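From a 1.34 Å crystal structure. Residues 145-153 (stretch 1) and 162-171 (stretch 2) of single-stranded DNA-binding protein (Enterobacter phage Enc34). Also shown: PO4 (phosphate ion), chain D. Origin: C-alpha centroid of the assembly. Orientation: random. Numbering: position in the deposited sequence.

Stretch 1 145-153: VSSVIRPWS
Stretch 2, residues 162-171: INANLLSVLK

Residues 145-153 and 162-171 are neighbouring antiparallel β-strands, their N-to-C directions 147° apart, and backbone hydrogen bonds dominate their contact. Three pairs form narrow reciprocal rings: Ser146 N to Leu170 O (2.9 Å) and Leu170 N to Ser146 O (2.8 Å); Arg150 N to Asn165 O (3.1 Å) and Asn165 N to Arg150 O (2.8 Å); Trp152 N to Asn163 O (2.9 Å) and Asn163 N to Trp152 O (2.8 Å). CA atoms in these pairs lie 5.1-5.3 Å apart, against 4.2-4.8 Å in the non-hydrogen-bonded pairs Val145-Lys171, Ser147-Val169, Ile149-Leu166, Pro151-Ala164 and Ser153-Ile162. Pro151, lacking an amide proton, falls in such a pair, where its CA instead approaches Asn163 O at 3.1 Å.

A β-bulge shifts the register by one between Val148 and Ile149. Leu167, the extra residue, adopts phi/psi -113/-29, so that its N and that of Ser168 both donate to Val148 O, at 2.9 and 3.2 Å. Val148 N returns a bond to Ser168 O (3.1 Å) and a weak one to Ser168 OG (3.4 Å). Ser147, chi1 t, adds a side-chain bond from OG to Ser168 O (2.9 Å).

Three waters extend this polar network. Water 1 joins Ser146 O (3.1 Å) to Ser168 OG (2.7 Å; chi1 p). Water 2 accepts from Arg150 NE (2.9 Å) and Asn165 ND2 (3.0 Å) and also lies 2.9 Å from Pro151 O and 2.6 Å from phosphate O1. The same O1 accepts a hydrogen bond from Arg150 NH2 at 2.9 Å, near the guanidinium plane, in which the N-H bonds lie; the arginine chi angles are t, t, p and 173°. Water 3 links Trp152 NE1 (2.9 Å) to Ala164 O (3.2 Å).

One face of the sheet carries Ser146, Val148, Arg150 and Trp152 with Leu170, Ser168, Asn165 and Asn163. Here Trp152 (chi1 p, chi2 -82°) has the largest area covered by the opposing strand. Its indole lies against Asn163 (chi1 m), whose CB sits 3.7 Å from the five-membered-ring centroid, over the face in a CH-π contact, while Asn163 ND2 lies 3.4 Å from Trp152 CZ2.

The other face carries Ser147, Ile149, Pro151 and Ser153 with Val169, Leu166, Ala164 and Ile162, whose apolar side chains supply most of it. Ile149 (p, t) places CD1 4.3 Å from Ala164 CB and CG2 4.4 Å from Leu166 CD1 (Leu166 t, p), and Pro151 CB lies 4.1 Å from Ile162 CG2 (Ile162 m, m). Beyond these, Val145 (m) sets CG1 3.8 Å from Val169 CG1 (Val169 t). In all, the contact buries 889 Å², both sides summed.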

# COMPACT_ATOMS: atom_id res chain seq x y z
N VAL A 145 -4.06 5.78 -7.85
CA VAL A 145 -2.70 6.09 -7.44
C VAL A 145 -1.75 4.97 -7.80
O VAL A 145 -2.18 3.87 -8.17
CB VAL A 145 -2.62 6.34 -5.90
CG1 VAL A 145 -3.55 7.48 -5.51
CG2 VAL A 145 -2.92 5.09 -5.10
N SER A 146 -0.47 5.23 -7.65
CA SER A 146 0.55 4.21 -7.54
C SER A 146 1.28 4.44 -6.25
O SER A 146 1.42 5.57 -5.81
CB SER A 146 1.51 4.24 -8.73
OG SER A 146 0.79 3.98 -9.90
N SER A 147 1.72 3.40 -5.58
CA SER A 147 2.28 3.55 -4.24
C SER A 147 3.44 2.62 -4.02
O SER A 147 3.41 1.46 -4.49
CB SER A 147 1.18 3.29 -3.21
OG SER A 147 1.62 3.36 -1.87
N VAL A 148 4.44 3.08 -3.30
CA VAL A 148 5.55 2.25 -2.84
C VAL A 148 5.36 1.94 -1.37
O VAL A 148 5.17 2.84 -0.54
CB VAL A 148 6.93 2.88 -3.12
CG1 VAL A 148 8.03 1.96 -2.61
CG2 VAL A 148 7.11 3.15 -4.59
N ILE A 149 5.42 0.63 -1.09
CA ILE A 149 5.26 0.09 0.24
C ILE A 149 6.42 -0.86 0.55
O ILE A 149 7.18 -1.24 -0.36
CB ILE A 149 3.90 -0.65 0.39
CG1 ILE A 149 3.82 -1.87 -0.54
CG2 ILE A 149 2.74 0.30 0.13
CD1 ILE A 149 2.61 -2.75 -0.30
N ARG A 150 6.56 -1.24 1.81
CA ARG A 150 7.50 -2.32 2.12
C ARG A 150 7.00 -3.04 3.36
O ARG A 150 6.64 -2.40 4.34
CB ARG A 150 8.92 -1.82 2.35
CG ARG A 150 9.89 -3.00 2.29
CD ARG A 150 11.34 -2.58 2.22
NE ARG A 150 11.80 -2.03 3.50
CZ ARG A 150 13.07 -1.71 3.75
NH1 ARG A 150 14.01 -1.79 2.78
NH2 ARG A 150 13.41 -1.30 4.95
N PRO A 151 6.99 -4.38 3.32
CA PRO A 151 6.51 -5.11 4.51
C PRO A 151 7.44 -4.97 5.72
O PRO A 151 8.64 -4.68 5.59
CB PRO A 151 6.56 -6.56 4.04
CG PRO A 151 6.50 -6.51 2.55
CD PRO A 151 7.36 -5.31 2.23
N TRP A 152 6.87 -5.19 6.89
CA TRP A 152 7.61 -5.34 8.14
C TRP A 152 6.82 -6.26 9.06
O TRP A 152 5.61 -6.39 8.93
CB TRP A 152 7.93 -4.00 8.80
CG TRP A 152 6.79 -3.16 9.22
CD1 TRP A 152 6.06 -2.31 8.42
CD2 TRP A 152 6.30 -3.00 10.54
NE1 TRP A 152 5.12 -1.66 9.16
CE2 TRP A 152 5.26 -2.02 10.48
CE3 TRP A 152 6.66 -3.53 11.79
CZ2 TRP A 152 4.56 -1.60 11.61
CZ3 TRP A 152 5.96 -3.08 12.93
CH2 TRP A 152 4.91 -2.13 12.82
N SER A 153 7.53 -6.88 9.99
CA SER A 153 6.94 -7.85 10.88
C SER A 153 6.77 -7.27 12.28
O SER A 153 7.61 -6.51 12.77
CB SER A 153 7.78 -9.13 10.91
OG SER A 153 9.12 -8.84 11.23
N ILE A 162 2.05 -9.18 9.71
CA ILE A 162 2.92 -8.61 8.69
C ILE A 162 2.19 -7.35 8.20
O ILE A 162 1.10 -7.42 7.65
CB ILE A 162 3.24 -9.53 7.50
CG1 ILE A 162 3.85 -10.88 7.99
CG2 ILE A 162 4.17 -8.84 6.52
CD1 ILE A 162 5.17 -10.76 8.72
N ASN A 163 2.83 -6.22 8.43
CA ASN A 163 2.31 -4.90 8.11
C ASN A 163 3.02 -4.37 6.89
O ASN A 163 4.03 -4.93 6.43
CB ASN A 163 2.56 -3.97 9.30
CG ASN A 163 1.84 -4.38 10.53
OD1 ASN A 163 0.71 -4.84 10.47
ND2 ASN A 163 2.54 -4.29 11.67
N ALA A 164 2.55 -3.23 6.36
CA ALA A 164 3.19 -2.56 5.23
C ALA A 164 3.47 -1.09 5.59
O ALA A 164 2.54 -0.36 5.97
CB ALA A 164 2.34 -2.63 3.99
N ASN A 165 4.72 -0.70 5.47
CA ASN A 165 5.09 0.71 5.52
C ASN A 165 4.63 1.39 4.24
O ASN A 165 4.80 0.87 3.15
CB ASN A 165 6.60 0.89 5.64
CG ASN A 165 7.11 0.70 7.04
OD1 ASN A 165 6.50 1.20 7.98
ND2 ASN A 165 8.22 -0.04 7.19
N LEU A 166 4.07 2.59 4.41
CA LEU A 166 3.64 3.45 3.32
C LEU A 166 4.72 4.46 3.05
O LEU A 166 4.97 5.32 3.89
CB LEU A 166 2.35 4.15 3.70
CG LEU A 166 1.77 5.08 2.65
CD1 LEU A 166 1.47 4.36 1.37
CD2 LEU A 166 0.52 5.76 3.19
N LEU A 167 5.37 4.39 1.88
CA LEU A 167 6.56 5.21 1.61
C LEU A 167 6.35 6.27 0.54
O LEU A 167 6.98 7.34 0.63
CB LEU A 167 7.75 4.32 1.30
CG LEU A 167 8.01 3.44 2.53
CD1 LEU A 167 8.60 2.12 2.22
CD2 LEU A 167 8.67 4.13 3.65
N SER A 168 5.46 6.04 -0.41
CA SER A 168 5.12 7.06 -1.39
C SER A 168 3.75 6.81 -1.95
O SER A 168 3.31 5.65 -2.05
CB SER A 168 6.17 7.11 -2.47
OG SER A 168 6.13 6.03 -3.32
N VAL A 169 3.06 7.88 -2.37
CA VAL A 169 1.81 7.81 -3.10
C VAL A 169 1.88 8.81 -4.23
O VAL A 169 2.19 9.98 -3.98
CB VAL A 169 0.60 8.11 -2.22
CG1 VAL A 169 -0.69 7.99 -3.01
CG2 VAL A 169 0.58 7.18 -1.01
N LEU A 170 1.58 8.38 -5.44
CA LEU A 170 1.58 9.17 -6.68
C LEU A 170 0.17 9.17 -7.24
O LEU A 170 -0.38 8.11 -7.52
CB LEU A 170 2.53 8.56 -7.71
CG LEU A 170 2.43 9.03 -9.16
CD1 LEU A 170 2.77 10.50 -9.32
CD2 LEU A 170 3.27 8.18 -10.10
N LYS A 171 -0.41 10.36 -7.44
CA LYS A 171 -1.70 10.45 -8.08
C LYS A 171 -1.58 10.05 -9.56
O LYS A 171 -0.68 10.50 -10.25
CB LYS A 171 -2.27 11.84 -7.98
CG LYS A 171 -3.66 11.90 -8.58
CD LYS A 171 -4.55 12.84 -8.01
CE LYS A 171 -5.94 12.73 -8.61
NZ LYS A 171 -6.49 14.07 -8.38
P PO4 D . 12.07 -2.35 8.50
O1 PO4 D . 11.82 -1.56 7.31
O2 PO4 D . 13.60 -2.39 8.60
O3 PO4 D . 11.43 -1.79 9.78
O4 PO4 D . 11.60 -3.81 8.33
O HOH W 1 4.45 6.27 -5.44
O HOH W 2 9.82 -2.03 5.65
O HOH W 3 3.22 0.47 8.98